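Agmatinase (PDB 4DZ4) probably catalyses the manganese-dependent hydrolysis of agmatine to putrescine and urea, as a member of the arginase family with two metal ions per subunit. Local coordinates at residues L58-R63 / G136-I141; V54-A59 / D175-G180; F90-D95 / L312-R317; V47-S52 / L96-Y101; L145-A150 / D189-P194. One frame throughout, in Å; residues are numbered along the deposited sequence.

Interaction 1. Residues L58-R63 / G136-I141; sequences LATTFR and GGDHYI. With MN (manganese (II) ion), chain P; EDO (1,2-ethanediol), chain C; EDO (1,2-ethanediol), chain U.
Asp138 meets the backbone of Ala59 with one carboxylate oxygen and folds back on its own chain with the other. The backbone N of Ala59 donates to OD2 of Asp138 at 3.0 Å, on the syn side and 24° out of the carboxylate plane. OD1 of Asp138 accepts from the backbone N of Tyr140 at 2.9 Å, closing an Asx turn, so both oxygens are held and the group's rotation is probably fixed. Packing is tight here: Ala59 CB touches Tyr140 CB at 3.5 Å, and Thr60 CG2 lies 3.6 Å from Asp138 CB. Farther along 58-63 the segments part: Thr61 OG1 bonds to ethanediol and His179, Arg63 NE to a second ethanediol, and Arg63 NH2 to Glu299 of another subunit in a salt bridge. Next to Asp138, His139 ND1 binds manganese at 2.2 Å, with Asp163, Asp167 and Asp246. The contact joins the loops that follow strands 49-54 and 131-136, with Leu58 and Tyr140 resting on helix 114-126 and Tyr140 also on helix 182-188.

Interaction 2. Residues V54-A59 / D175-G180; sequences VPLDLA and DSLNHG. With EDO (1,2-ethanediol), chain X.
Two loops of the arginase fold, following strands 49-54 and 158-162, meet here beside the manganese site, and an Asx turn shapes the second of them. In that turn OD1 of Asn178 accepts from the backbone N of Gly180 at 2.8 Å. The bond that joins the loops runs from the backbone N of His179 to the carbonyl O of Ala59, 3.0 Å long and nearly straight at hydrogen (167°), with the donor above the carbonyl plane. A chi1 of 70° sets CG of His179 between the backbone N and the carbonyl carbon, and CD2 of the ring comes within 3.3 Å of the Ala59 O. The two ring nitrogens are held from elsewhere: ND1 bonds to Glu290, which also accepts from the backbone N of the metal ligand His139, and NE2 to Thr61. Such a network probably helps to set the loops round the metal. A weaker pair supports the join, Ala59 CA standing 3.3 Å from the carbonyl O of Leu177, and that same oxygen accepts from His109 of a neighbouring subunit. Leu177 supplies the apolar half of the contact. Its CG lies 3.9 Å from Ala59 CB, while its CD2 branch reaches Leu58 CB at 4.1 Å.

Interaction 3. Residues F90-D95 / L312-R317; sequences FDPFDD and LLCLWR. With EDO (1,2-ethanediol), chain T.
The guanidinium of Arg317 lies over the face of the Phe90 ring and presents its edge to Asp95, a cation-pi contact and a salt bridge made by one side chain. Arg317 stands on helix 300-323, which packs on the parallel sheet of this arginase fold, and the loop 90-95 leads into strand 98-103. CZ of Arg317 is 4.2 Å from the Phe90 ring centroid and 16° off its normal, the two planes being 30° apart. The aliphatic part takes part as well: CD of Arg317 makes a CH-pi contact over the same ring, offset toward its rim. A bend at chi2 (-87°) turns CD out of the extended line. At the guanidinium edge the grip is side-on, with carboxylate and guanidinium nearly coplanar. NE of Arg317 donates to OD1 of Asp95 at 2.8 Å and NH2 to OD2 at 3.0 Å, each oxygen using its syn lone pair. Cys314 SG lies 4.1 Å from Phe90 CE1, oblique to the ring. Elsewhere in the contact the CD1 methyl of Leu313 meets the edge of the Phe93 ring, 4.1 Å from CE1.

Interaction 4. Residues V47-S52 / L96-Y101; sequences VDVVVS and LAVIDY
Asp48 and Ala97 grip each other just before two neighbouring strands begin. The backbone N of Ala97 donates to OD2 of Asp48 on the anti side of the carboxylate, almost straight at hydrogen (176°). In return the carbonyl O of Ala97 accepts from two donors, the backbone N atoms of Asp48 and Val49, the first at 2.7 Å. Beyond this fork the pairing becomes regular: Ile99 N bonds to Val49 O, Val51 N to Ile99 O and Tyr101 N to Val51 O. Strands 49-54 and 98-103 are adjacent members of the parallel sheet of the arginase fold, their short axes 4.7 Å apart and twisted by 30°. On one face Val50 and Ile99 lie side by side, CG2 to CD1 4.0 Å, and Val50 CG1 presses on Tyr101 CB at 3.5 Å. On the other, Val51 CG2 meets Val98 CG1, and helix 300-323 covers Val49 and Val98. Lys320 from that helix forms a salt bridge with OD2 of Asp48, and Asp100 is held by Arg74.

Interaction 5. Residues L145-A150 / D189-P194; sequences LLIAHA and DGLIDP
Helix 142-153 runs past a loop that has just left helix 182-188 through a Schellman motif, in which Gly190 takes positive phi, and the backbones come nearest where the CA atoms of Ala150 and Leu191 are 6.5 Å apart. Leu191 has the largest share in the contact. Its CG stands anti to the carbonyl carbon (chi1 -65°), and the two methyls at the end of the chain part to touch adjacent turns of the helix: CD1 meets Ile147 CG1 at 3.7 Å and Leu146 CB at 4.2 Å, whereas CD2 meets Ala150 CB at 3.8 Å. Beside it the CG2 branch of Ile192 approaches Leu146 CD1 at 4.1 Å, the two chains crossing at a slant. Backbone bonds between Leu191, Asp193 and Leu157 tie the loop to the chain after the helix, and Leu146 also rests on Phe183 of helix 182-188. No hydrogen bond crosses between the two segments, which implies an apolar fit here, with a directional link from Asp189 OD2 to Tyr143 OH, a turn earlier on the helix.

Overall arrangement
Within one parallel-sheet fold, the chemistry of each contact follows its place. Interactions 1 and 2 share Leu58 and Ala59, touch each other beside the metal site, and rely on polar groups that are buried yet bonded; both also reach a neighbouring subunit. Interaction 4 is sheet core, built from backbone bonds and valines, and interaction 3 packs directly against it, Leu313 and Trp316 meeting Val49, while its arginine salt bridge lies toward the partly exposed side. Their centres are about 11 Å apart, on the opposite side of the chain's centre from interaction 1. Interaction 5, purely apolar, joins helix 142-153 to a loop about 17 Å from interaction 2, centre to centre.

Interaction 1. Residues L58-R63 / G136-I141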
# COMPACT_ATOMS: atom_id res chain seq x y z
N LEU B 58 -9.72 16.02 -15.15
CA LEU B 58 -10.66 17.08 -14.73
C LEU B 58 -12.12 16.75 -14.97
O LEU B 58 -13.01 17.36 -14.40
CB LEU B 58 -10.30 18.43 -15.41
CG LEU B 58 -8.85 18.87 -15.19
CD1 LEU B 58 -8.56 20.16 -15.97
CD2 LEU B 58 -8.56 19.09 -13.70
N ALA B 59 -12.39 15.77 -15.84
CA ALA B 59 -13.78 15.45 -16.21
C ALA B 59 -14.34 14.30 -15.37
O ALA B 59 -15.49 13.89 -15.54
CB ALA B 59 -13.87 15.11 -17.70
N THR B 60 -13.53 13.81 -14.42
CA THR B 60 -13.91 12.64 -13.61
C THR B 60 -15.02 12.92 -12.60
O THR B 60 -15.17 14.05 -12.09
CB THR B 60 -12.72 12.03 -12.83
OG1 THR B 60 -12.11 13.05 -12.03
CG2 THR B 60 -11.68 11.38 -13.74
N THR B 61 -15.81 11.90 -12.31
CA THR B 61 -16.95 12.08 -11.40
C THR B 61 -16.74 11.47 -10.03
O THR B 61 -17.47 11.82 -9.08
CB THR B 61 -18.24 11.49 -11.97
OG1 THR B 61 -18.04 10.11 -12.30
CG2 THR B 61 -18.66 12.25 -13.24
N PHE B 62 -15.75 10.59 -9.90
CA PHE B 62 -15.48 10.01 -8.58
C PHE B 62 -14.02 10.25 -8.23
O PHE B 62 -13.68 11.39 -7.93
CB PHE B 62 -15.96 8.52 -8.46
CG PHE B 62 -15.73 7.92 -7.08
CD1 PHE B 62 -15.67 8.73 -5.93
CD2 PHE B 62 -15.53 6.54 -6.94
CE1 PHE B 62 -15.43 8.17 -4.65
CE2 PHE B 62 -15.30 5.97 -5.68
CZ PHE B 62 -15.24 6.79 -4.54
N ARG B 63 -13.18 9.22 -8.25
CA ARG B 63 -11.79 9.46 -7.88
C ARG B 63 -11.04 10.13 -9.01
O ARG B 63 -11.22 9.78 -10.17
CB ARG B 63 -11.05 8.16 -7.58
CG ARG B 63 -11.71 7.30 -6.51
CD ARG B 63 -11.29 5.87 -6.82
NE ARG B 63 -11.59 4.98 -5.69
CZ ARG B 63 -11.41 3.66 -5.76
NH1 ARG B 63 -10.94 3.10 -6.88
NH2 ARG B 63 -11.68 2.90 -4.69
N GLY B 136 -5.08 7.40 -22.06
CA GLY B 136 -5.67 8.35 -21.15
C GLY B 136 -5.06 8.25 -19.74
O GLY B 136 -4.24 7.39 -19.47
N GLY B 137 -5.48 9.10 -18.79
CA GLY B 137 -6.47 10.15 -19.02
C GLY B 137 -7.89 9.60 -18.88
O GLY B 137 -8.18 8.41 -19.13
N ASP B 138 -8.79 10.48 -18.47
CA ASP B 138 -10.19 10.08 -18.29
C ASP B 138 -10.93 9.99 -19.63
O ASP B 138 -10.42 10.41 -20.68
CB ASP B 138 -10.90 10.93 -17.21
CG ASP B 138 -11.29 12.35 -17.70
OD1 ASP B 138 -11.84 12.48 -18.83
OD2 ASP B 138 -11.10 13.32 -16.92
N HIS B 139 -12.10 9.37 -19.60
CA HIS B 139 -12.79 9.04 -20.86
C HIS B 139 -13.23 10.23 -21.68
O HIS B 139 -13.52 10.09 -22.88
CB HIS B 139 -13.97 8.10 -20.59
CG HIS B 139 -14.13 7.01 -21.64
ND1 HIS B 139 -14.75 5.85 -21.39
CD2 HIS B 139 -13.69 6.95 -22.96
CE1 HIS B 139 -14.72 5.08 -22.49
NE2 HIS B 139 -14.06 5.75 -23.46
N TYR B 140 -13.31 11.41 -21.06
CA TYR B 140 -13.72 12.59 -21.81
C TYR B 140 -12.85 12.77 -23.06
O TYR B 140 -13.33 13.25 -24.10
CB TYR B 140 -13.66 13.86 -20.95
CG TYR B 140 -13.98 15.08 -21.78
CD1 TYR B 140 -15.30 15.46 -21.99
CD2 TYR B 140 -12.96 15.83 -22.38
CE1 TYR B 140 -15.61 16.57 -22.77
CE2 TYR B 140 -13.25 16.93 -23.18
CZ TYR B 140 -14.59 17.30 -23.35
OH TYR B 140 -14.90 18.40 -24.14
N ILE B 141 -11.57 12.38 -22.96
CA ILE B 141 -10.64 12.64 -24.10
C ILE B 141 -11.15 12.05 -25.42
O ILE B 141 -10.83 12.57 -26.51
CB ILE B 141 -9.19 12.17 -23.81
CG1 ILE B 141 -9.07 10.62 -23.84
CG2 ILE B 141 -8.68 12.80 -22.50
CD1 ILE B 141 -7.63 10.10 -23.76
MN MN P . -16.07 5.53 -19.67
C1 EDO C . -12.37 7.00 -2.36
O1 EDO C . -11.69 5.88 -2.90
C2 EDO C . -12.66 6.73 -0.89
O2 EDO C . -13.95 6.12 -0.82
C1 EDO U . -20.58 8.84 -14.95
O1 EDO U . -21.11 9.38 -13.73
C2 EDO U . -20.04 7.45 -14.67
O2 EDO U . -18.86 7.66 -13.89
O HOH W 1 -16.84 5.33 -17.90

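Interaction 2. Residues V54-A59 / D175-G180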
# COMPACT_ATOMS: atom_id res chain seq x y z
N VAL B 54 -2.82 11.63 -23.16
CA VAL B 54 -3.61 12.83 -22.85
C VAL B 54 -3.90 12.76 -21.35
O VAL B 54 -4.77 12.00 -20.93
CB VAL B 54 -4.95 12.94 -23.65
CG1 VAL B 54 -5.65 14.24 -23.29
CG2 VAL B 54 -4.70 12.92 -25.16
N PRO B 55 -3.14 13.51 -20.54
CA PRO B 55 -3.13 13.28 -19.07
C PRO B 55 -4.20 14.10 -18.35
O PRO B 55 -3.90 14.98 -17.53
CB PRO B 55 -1.73 13.76 -18.67
CG PRO B 55 -1.45 14.87 -19.64
CD PRO B 55 -1.99 14.35 -20.96
N LEU B 56 -5.45 13.80 -18.67
CA LEU B 56 -6.60 14.56 -18.15
C LEU B 56 -7.32 13.80 -17.05
O LEU B 56 -7.61 12.60 -17.22
CB LEU B 56 -7.58 14.79 -19.29
CG LEU B 56 -8.86 15.56 -18.97
CD1 LEU B 56 -8.57 17.03 -18.59
CD2 LEU B 56 -9.85 15.51 -20.14
N ASP B 57 -7.67 14.45 -15.95
CA ASP B 57 -8.67 13.84 -15.06
C ASP B 57 -9.67 14.86 -14.51
O ASP B 57 -10.41 14.59 -13.56
CB ASP B 57 -8.07 12.96 -13.93
CG ASP B 57 -7.17 13.74 -12.98
OD1 ASP B 57 -7.18 14.97 -13.04
OD2 ASP B 57 -6.45 13.08 -12.20
N LEU B 58 -9.72 16.02 -15.15
CA LEU B 58 -10.66 17.08 -14.73
C LEU B 58 -12.12 16.75 -14.97
O LEU B 58 -13.01 17.36 -14.40
CB LEU B 58 -10.30 18.43 -15.41
CG LEU B 58 -8.85 18.87 -15.19
CD1 LEU B 58 -8.56 20.16 -15.97
CD2 LEU B 58 -8.56 19.09 -13.70
N ALA B 59 -12.39 15.77 -15.84
CA ALA B 59 -13.78 15.45 -16.21
C ALA B 59 -14.34 14.30 -15.37
O ALA B 59 -15.49 13.89 -15.54
CB ALA B 59 -13.87 15.11 -17.70
N ASP B 175 -20.72 22.36 -23.30
CA ASP B 175 -19.37 22.74 -22.84
C ASP B 175 -18.91 22.03 -21.56
O ASP B 175 -17.79 22.30 -21.08
CB ASP B 175 -19.27 24.25 -22.62
CG ASP B 175 -20.22 24.78 -21.51
OD1 ASP B 175 -20.99 23.99 -20.91
OD2 ASP B 175 -20.21 26.01 -21.24
N SER B 176 -19.75 21.17 -20.98
CA SER B 176 -19.32 20.50 -19.74
C SER B 176 -18.13 19.57 -19.96
O SER B 176 -17.91 19.04 -21.07
CB SER B 176 -20.49 19.77 -19.08
OG SER B 176 -20.76 18.60 -19.83
N LEU B 177 -17.36 19.33 -18.90
CA LEU B 177 -16.17 18.51 -18.97
C LEU B 177 -16.53 17.34 -18.09
O LEU B 177 -16.37 17.43 -16.88
CB LEU B 177 -15.02 19.32 -18.36
CG LEU B 177 -13.56 18.92 -18.48
CD1 LEU B 177 -13.23 18.42 -19.88
CD2 LEU B 177 -12.72 20.17 -18.19
N ASN B 178 -17.13 16.31 -18.70
CA ASN B 178 -17.70 15.18 -17.95
C ASN B 178 -17.44 13.87 -18.71
O ASN B 178 -17.93 13.68 -19.85
CB ASN B 178 -19.21 15.39 -17.75
CG ASN B 178 -19.83 14.43 -16.74
OD1 ASN B 178 -19.45 13.25 -16.66
ND2 ASN B 178 -20.80 14.92 -15.99
N HIS B 179 -16.69 12.96 -18.07
CA HIS B 179 -16.34 11.68 -18.69
C HIS B 179 -17.49 10.71 -18.83
O HIS B 179 -17.33 9.63 -19.39
CB HIS B 179 -15.15 11.03 -17.94
CG HIS B 179 -15.49 10.53 -16.56
ND1 HIS B 179 -14.71 9.60 -15.92
CD2 HIS B 179 -16.55 10.80 -15.71
CE1 HIS B 179 -15.25 9.32 -14.70
NE2 HIS B 179 -16.38 10.02 -14.58
N GLY B 180 -18.67 11.09 -18.33
CA GLY B 180 -19.83 10.22 -18.36
C GLY B 180 -20.91 10.68 -19.31
O GLY B 180 -21.97 10.05 -19.42
C1 EDO X . -14.84 21.26 -22.72
O1 EDO X . -15.48 22.53 -22.60
C2 EDO X . -13.42 21.19 -22.12
O2 EDO X . -12.47 22.03 -22.79

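Interaction 3. Residues F90-D95 / L312-R317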
# COMPACT_ATOMS: atom_id res chain seq x y z
N PHE B 90 5.27 -12.59 -33.75
CA PHE B 90 6.15 -11.77 -34.57
C PHE B 90 6.58 -10.57 -33.74
O PHE B 90 5.91 -10.22 -32.77
CB PHE B 90 5.46 -11.35 -35.88
CG PHE B 90 4.09 -10.74 -35.70
CD1 PHE B 90 3.93 -9.47 -35.13
CD2 PHE B 90 2.94 -11.43 -36.11
CE1 PHE B 90 2.67 -8.92 -34.96
CE2 PHE B 90 1.68 -10.88 -35.94
CZ PHE B 90 1.54 -9.62 -35.37
N ASP B 91 7.69 -9.94 -34.11
CA ASP B 91 8.02 -8.64 -33.53
C ASP B 91 7.32 -7.62 -34.42
O ASP B 91 7.69 -7.46 -35.58
CB ASP B 91 9.53 -8.39 -33.52
CG ASP B 91 9.89 -7.01 -32.98
OD1 ASP B 91 8.99 -6.15 -32.87
OD2 ASP B 91 11.06 -6.81 -32.63
N PRO B 92 6.29 -6.94 -33.89
CA PRO B 92 5.54 -6.09 -34.81
C PRO B 92 6.37 -4.94 -35.35
O PRO B 92 6.03 -4.40 -36.40
CB PRO B 92 4.37 -5.58 -33.96
CG PRO B 92 4.84 -5.67 -32.55
CD PRO B 92 5.77 -6.86 -32.50
N PHE B 93 7.46 -4.57 -34.66
CA PHE B 93 8.17 -3.33 -35.00
C PHE B 93 9.15 -3.55 -36.13
O PHE B 93 9.73 -2.60 -36.63
CB PHE B 93 8.81 -2.70 -33.76
CG PHE B 93 7.84 -2.57 -32.63
CD1 PHE B 93 6.65 -1.86 -32.82
CD2 PHE B 93 8.08 -3.17 -31.41
CE1 PHE B 93 5.71 -1.75 -31.80
CE2 PHE B 93 7.16 -3.04 -30.36
CZ PHE B 93 5.97 -2.36 -30.57
N ASP B 94 9.28 -4.80 -36.57
CA ASP B 94 10.09 -5.09 -37.76
C ASP B 94 9.45 -4.55 -39.02
O ASP B 94 10.16 -4.23 -39.98
CB ASP B 94 10.39 -6.58 -37.86
CG ASP B 94 11.48 -7.01 -36.91
OD1 ASP B 94 12.29 -6.14 -36.49
OD2 ASP B 94 11.52 -8.20 -36.55
N ASP B 95 8.12 -4.44 -39.05
CA ASP B 95 7.48 -3.88 -40.23
C ASP B 95 6.31 -2.96 -39.98
O ASP B 95 5.66 -2.54 -40.93
CB ASP B 95 7.15 -4.96 -41.27
CG ASP B 95 6.36 -6.10 -40.70
OD1 ASP B 95 5.57 -5.88 -39.75
OD2 ASP B 95 6.52 -7.23 -41.21
N LEU B 312 -3.70 -4.03 -29.86
CA LEU B 312 -4.12 -3.07 -30.89
C LEU B 312 -3.00 -2.82 -31.92
O LEU B 312 -3.26 -2.83 -33.14
CB LEU B 312 -4.61 -1.74 -30.25
CG LEU B 312 -5.92 -1.91 -29.45
CD1 LEU B 312 -6.14 -0.72 -28.54
CD2 LEU B 312 -7.10 -2.10 -30.40
N LEU B 313 -1.77 -2.62 -31.45
CA LEU B 313 -0.63 -2.51 -32.39
C LEU B 313 -0.52 -3.75 -33.29
O LEU B 313 -0.25 -3.63 -34.47
CB LEU B 313 0.71 -2.29 -31.68
CG LEU B 313 0.73 -0.96 -30.90
CD1 LEU B 313 2.05 -0.80 -30.16
CD2 LEU B 313 0.55 0.19 -31.87
N CYS B 314 -0.70 -4.93 -32.71
CA CYS B 314 -0.53 -6.15 -33.48
C CYS B 314 -1.61 -6.28 -34.53
O CYS B 314 -1.33 -6.75 -35.63
CB CYS B 314 -0.49 -7.35 -32.52
SG CYS B 314 1.03 -7.44 -31.55
N LEU B 315 -2.83 -5.84 -34.21
CA LEU B 315 -3.92 -5.81 -35.19
C LEU B 315 -3.54 -4.94 -36.37
O LEU B 315 -3.71 -5.35 -37.53
CB LEU B 315 -5.23 -5.33 -34.59
CG LEU B 315 -5.91 -6.30 -33.59
CD1 LEU B 315 -7.06 -5.58 -32.89
CD2 LEU B 315 -6.42 -7.52 -34.33
N TRP B 316 -2.99 -3.76 -36.09
CA TRP B 316 -2.50 -2.91 -37.18
C TRP B 316 -1.35 -3.51 -37.98
O TRP B 316 -1.31 -3.33 -39.20
CB TRP B 316 -2.17 -1.50 -36.68
CG TRP B 316 -3.39 -0.64 -36.46
CD1 TRP B 316 -4.47 -0.42 -37.33
CD2 TRP B 316 -3.68 0.20 -35.28
NE1 TRP B 316 -5.39 0.46 -36.77
CE2 TRP B 316 -4.97 0.88 -35.55
CE3 TRP B 316 -3.02 0.45 -34.08
CZ2 TRP B 316 -5.56 1.75 -34.62
CZ3 TRP B 316 -3.63 1.33 -33.16
CH2 TRP B 316 -4.85 1.99 -33.45
N ARG B 317 -0.42 -4.20 -37.30
CA ARG B 317 0.70 -4.86 -38.01
C ARG B 317 0.10 -5.86 -38.99
O ARG B 317 0.53 -5.92 -40.15
CB ARG B 317 1.65 -5.57 -37.03
CG ARG B 317 2.94 -6.12 -37.66
CD ARG B 317 2.71 -7.53 -38.21
NE ARG B 317 3.84 -8.01 -38.99
CZ ARG B 317 3.92 -9.23 -39.51
NH1 ARG B 317 2.94 -10.11 -39.35
NH2 ARG B 317 4.98 -9.57 -40.23
C1 EDO T . 10.87 -9.11 -29.17
O1 EDO T . 9.77 -8.71 -30.00
C2 EDO T . 11.93 -8.04 -29.12
O2 EDO T . 12.54 -8.03 -30.42
O HOH W 2 3.18 -4.91 -41.03

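Interaction 4. Residues V47-S52 / L96-Y101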
# COMPACT_ATOMS: atom_id res chain seq x y z
N VAL B 47 5.69 7.06 -40.39
CA VAL B 47 5.14 6.44 -39.17
C VAL B 47 3.76 5.84 -39.43
O VAL B 47 2.89 6.47 -40.01
CB VAL B 47 5.08 7.44 -38.00
CG1 VAL B 47 4.31 6.85 -36.80
CG2 VAL B 47 6.48 7.84 -37.58
N ASP B 48 3.55 4.61 -38.96
CA ASP B 48 2.26 3.92 -39.13
C ASP B 48 1.31 4.17 -37.96
O ASP B 48 0.10 4.33 -38.15
CB ASP B 48 2.48 2.41 -39.26
CG ASP B 48 3.30 2.02 -40.49
OD1 ASP B 48 3.04 2.57 -41.57
OD2 ASP B 48 4.21 1.18 -40.37
N VAL B 49 1.85 4.15 -36.75
CA VAL B 49 1.04 4.38 -35.55
C VAL B 49 1.77 5.31 -34.59
O VAL B 49 2.96 5.12 -34.31
CB VAL B 49 0.70 3.09 -34.79
CG1 VAL B 49 -0.23 3.40 -33.62
CG2 VAL B 49 0.08 2.03 -35.72
N VAL B 50 1.03 6.30 -34.08
CA VAL B 50 1.55 7.22 -33.06
C VAL B 50 0.86 6.91 -31.73
O VAL B 50 -0.37 7.04 -31.62
CB VAL B 50 1.29 8.68 -33.42
CG1 VAL B 50 1.70 9.60 -32.26
CG2 VAL B 50 2.07 9.04 -34.69
N VAL B 51 1.67 6.55 -30.74
CA VAL B 51 1.19 6.43 -29.35
C VAL B 51 1.39 7.80 -28.69
O VAL B 51 2.49 8.37 -28.80
CB VAL B 51 1.97 5.35 -28.56
CG1 VAL B 51 1.45 5.24 -27.12
CG2 VAL B 51 1.81 4.00 -29.25
N SER B 52 0.37 8.31 -27.98
CA SER B 52 0.56 9.56 -27.26
C SER B 52 -0.31 9.51 -26.02
O SER B 52 -1.24 8.69 -25.97
CB SER B 52 0.21 10.79 -28.13
OG SER B 52 -1.19 10.87 -28.38
N LEU B 96 6.06 -2.63 -38.70
CA LEU B 96 5.12 -1.58 -38.34
C LEU B 96 5.89 -0.49 -37.60
O LEU B 96 6.51 -0.76 -36.57
CB LEU B 96 4.00 -2.10 -37.42
CG LEU B 96 2.85 -1.13 -37.06
CD1 LEU B 96 1.87 -0.93 -38.21
CD2 LEU B 96 2.09 -1.62 -35.82
N ALA B 97 5.81 0.73 -38.13
CA ALA B 97 6.56 1.89 -37.62
C ALA B 97 5.69 2.60 -36.58
O ALA B 97 4.69 3.22 -36.90
CB ALA B 97 6.91 2.82 -38.78
N VAL B 98 6.09 2.44 -35.32
CA VAL B 98 5.34 2.95 -34.16
C VAL B 98 6.26 3.84 -33.36
O VAL B 98 7.39 3.43 -33.04
CB VAL B 98 4.85 1.80 -33.26
CG1 VAL B 98 3.99 2.33 -32.10
CG2 VAL B 98 4.06 0.79 -34.06
N ILE B 99 5.80 5.05 -33.02
CA ILE B 99 6.58 5.96 -32.18
C ILE B 99 5.77 6.35 -30.94
O ILE B 99 4.54 6.16 -30.90
CB ILE B 99 7.01 7.23 -32.93
CG1 ILE B 99 5.74 8.08 -33.27
CG2 ILE B 99 7.83 6.83 -34.15
CD1 ILE B 99 5.97 9.52 -33.73
N ASP B 100 6.49 6.86 -29.94
CA ASP B 100 5.84 7.51 -28.79
C ASP B 100 6.10 9.02 -28.95
O ASP B 100 7.23 9.50 -28.87
CB ASP B 100 6.39 6.92 -27.47
CG ASP B 100 5.60 7.37 -26.24
OD1 ASP B 100 5.02 8.47 -26.30
OD2 ASP B 100 5.61 6.64 -25.23
N TYR B 101 5.01 9.75 -29.17
CA TYR B 101 4.98 11.18 -29.42
C TYR B 101 5.21 11.96 -28.12
O TYR B 101 5.50 13.16 -28.15
CB TYR B 101 3.59 11.49 -29.98
CG TYR B 101 3.25 12.95 -30.36
CD1 TYR B 101 3.26 13.37 -31.67
CD2 TYR B 101 2.87 13.87 -29.37
CE1 TYR B 101 2.91 14.70 -32.00
CE2 TYR B 101 2.56 15.18 -29.68
CZ TYR B 101 2.57 15.59 -30.98
OH TYR B 101 2.24 16.93 -31.26

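Interaction 5. Residues L145-A150 / D189-P194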
# COMPACT_ATOMS: atom_id res chain seq x y z
N LEU B 145 -11.17 13.43 -29.50
CA LEU B 145 -10.46 12.53 -30.41
C LEU B 145 -11.39 12.11 -31.55
O LEU B 145 -10.97 12.09 -32.71
CB LEU B 145 -9.92 11.30 -29.67
CG LEU B 145 -8.75 11.57 -28.69
CD1 LEU B 145 -8.35 10.28 -27.98
CD2 LEU B 145 -7.52 12.18 -29.39
N LEU B 146 -12.64 11.80 -31.22
CA LEU B 146 -13.62 11.45 -32.25
C LEU B 146 -13.91 12.62 -33.20
O LEU B 146 -14.10 12.42 -34.39
CB LEU B 146 -14.93 10.96 -31.61
CG LEU B 146 -14.87 9.56 -31.00
CD1 LEU B 146 -16.13 9.35 -30.18
CD2 LEU B 146 -14.69 8.45 -32.06
N ILE B 147 -13.96 13.83 -32.67
CA ILE B 147 -14.16 15.02 -33.52
C ILE B 147 -13.08 15.05 -34.60
O ILE B 147 -13.39 15.19 -35.79
CB ILE B 147 -14.15 16.33 -32.69
CG1 ILE B 147 -15.42 16.39 -31.83
CG2 ILE B 147 -14.02 17.57 -33.58
CD1 ILE B 147 -15.40 17.47 -30.76
N ALA B 148 -11.82 14.90 -34.18
CA ALA B 148 -10.71 15.00 -35.11
C ALA B 148 -10.72 13.81 -36.08
O ALA B 148 -10.45 13.98 -37.28
CB ALA B 148 -9.40 15.05 -34.32
N HIS B 149 -11.06 12.63 -35.57
CA HIS B 149 -11.17 11.44 -36.44
C HIS B 149 -12.26 11.54 -37.49
O HIS B 149 -12.06 11.13 -38.62
CB HIS B 149 -11.30 10.17 -35.61
CG HIS B 149 -9.96 9.66 -35.10
ND1 HIS B 149 -9.34 10.21 -34.04
CD2 HIS B 149 -9.13 8.64 -35.56
CE1 HIS B 149 -8.17 9.57 -33.83
NE2 HIS B 149 -8.04 8.61 -34.76
N ALA B 150 -13.42 12.08 -37.13
CA ALA B 150 -14.49 12.31 -38.10
C ALA B 150 -14.08 13.30 -39.19
O ALA B 150 -14.55 13.17 -40.32
CB ALA B 150 -15.77 12.77 -37.41
N ASP B 189 -23.98 14.97 -31.94
CA ASP B 189 -23.19 15.62 -33.01
C ASP B 189 -23.18 14.79 -34.30
O ASP B 189 -22.68 15.27 -35.31
CB ASP B 189 -21.73 15.86 -32.60
CG ASP B 189 -21.58 16.88 -31.46
OD1 ASP B 189 -22.57 17.54 -31.06
OD2 ASP B 189 -20.42 17.01 -31.01
N GLY B 190 -23.71 13.57 -34.27
CA GLY B 190 -23.63 12.65 -35.42
C GLY B 190 -22.23 12.10 -35.69
O GLY B 190 -21.95 11.65 -36.82
N LEU B 191 -21.37 12.08 -34.66
CA LEU B 191 -20.01 11.56 -34.80
C LEU B 191 -20.00 10.06 -34.89
O LEU B 191 -19.12 9.48 -35.53
CB LEU B 191 -19.10 11.98 -33.63
CG LEU B 191 -18.83 13.49 -33.53
CD1 LEU B 191 -17.95 13.76 -32.33
CD2 LEU B 191 -18.19 14.01 -34.81
N ILE B 192 -20.94 9.42 -34.20
CA ILE B 192 -21.01 7.96 -34.18
C ILE B 192 -22.41 7.47 -34.52
O ILE B 192 -23.38 8.15 -34.23
CB ILE B 192 -20.54 7.36 -32.85
CG1 ILE B 192 -21.44 7.80 -31.69
CG2 ILE B 192 -19.06 7.69 -32.59
CD1 ILE B 192 -20.92 7.41 -30.32
N ASP B 193 -22.48 6.30 -35.14
CA ASP B 193 -23.74 5.75 -35.59
C ASP B 193 -24.16 4.71 -34.57
O ASP B 193 -23.53 3.64 -34.50
CB ASP B 193 -23.54 5.08 -36.95
CG ASP B 193 -24.80 4.37 -37.46
OD1 ASP B 193 -25.81 4.28 -36.75
OD2 ASP B 193 -24.77 3.90 -38.61
N PRO B 194 -25.24 4.98 -33.82
CA PRO B 194 -25.56 4.04 -32.73
C PRO B 194 -25.89 2.63 -33.18
O PRO B 194 -25.44 1.68 -32.54
CB PRO B 194 -26.77 4.68 -32.02
CG PRO B 194 -26.73 6.13 -32.43
CD PRO B 194 -26.16 6.14 -33.83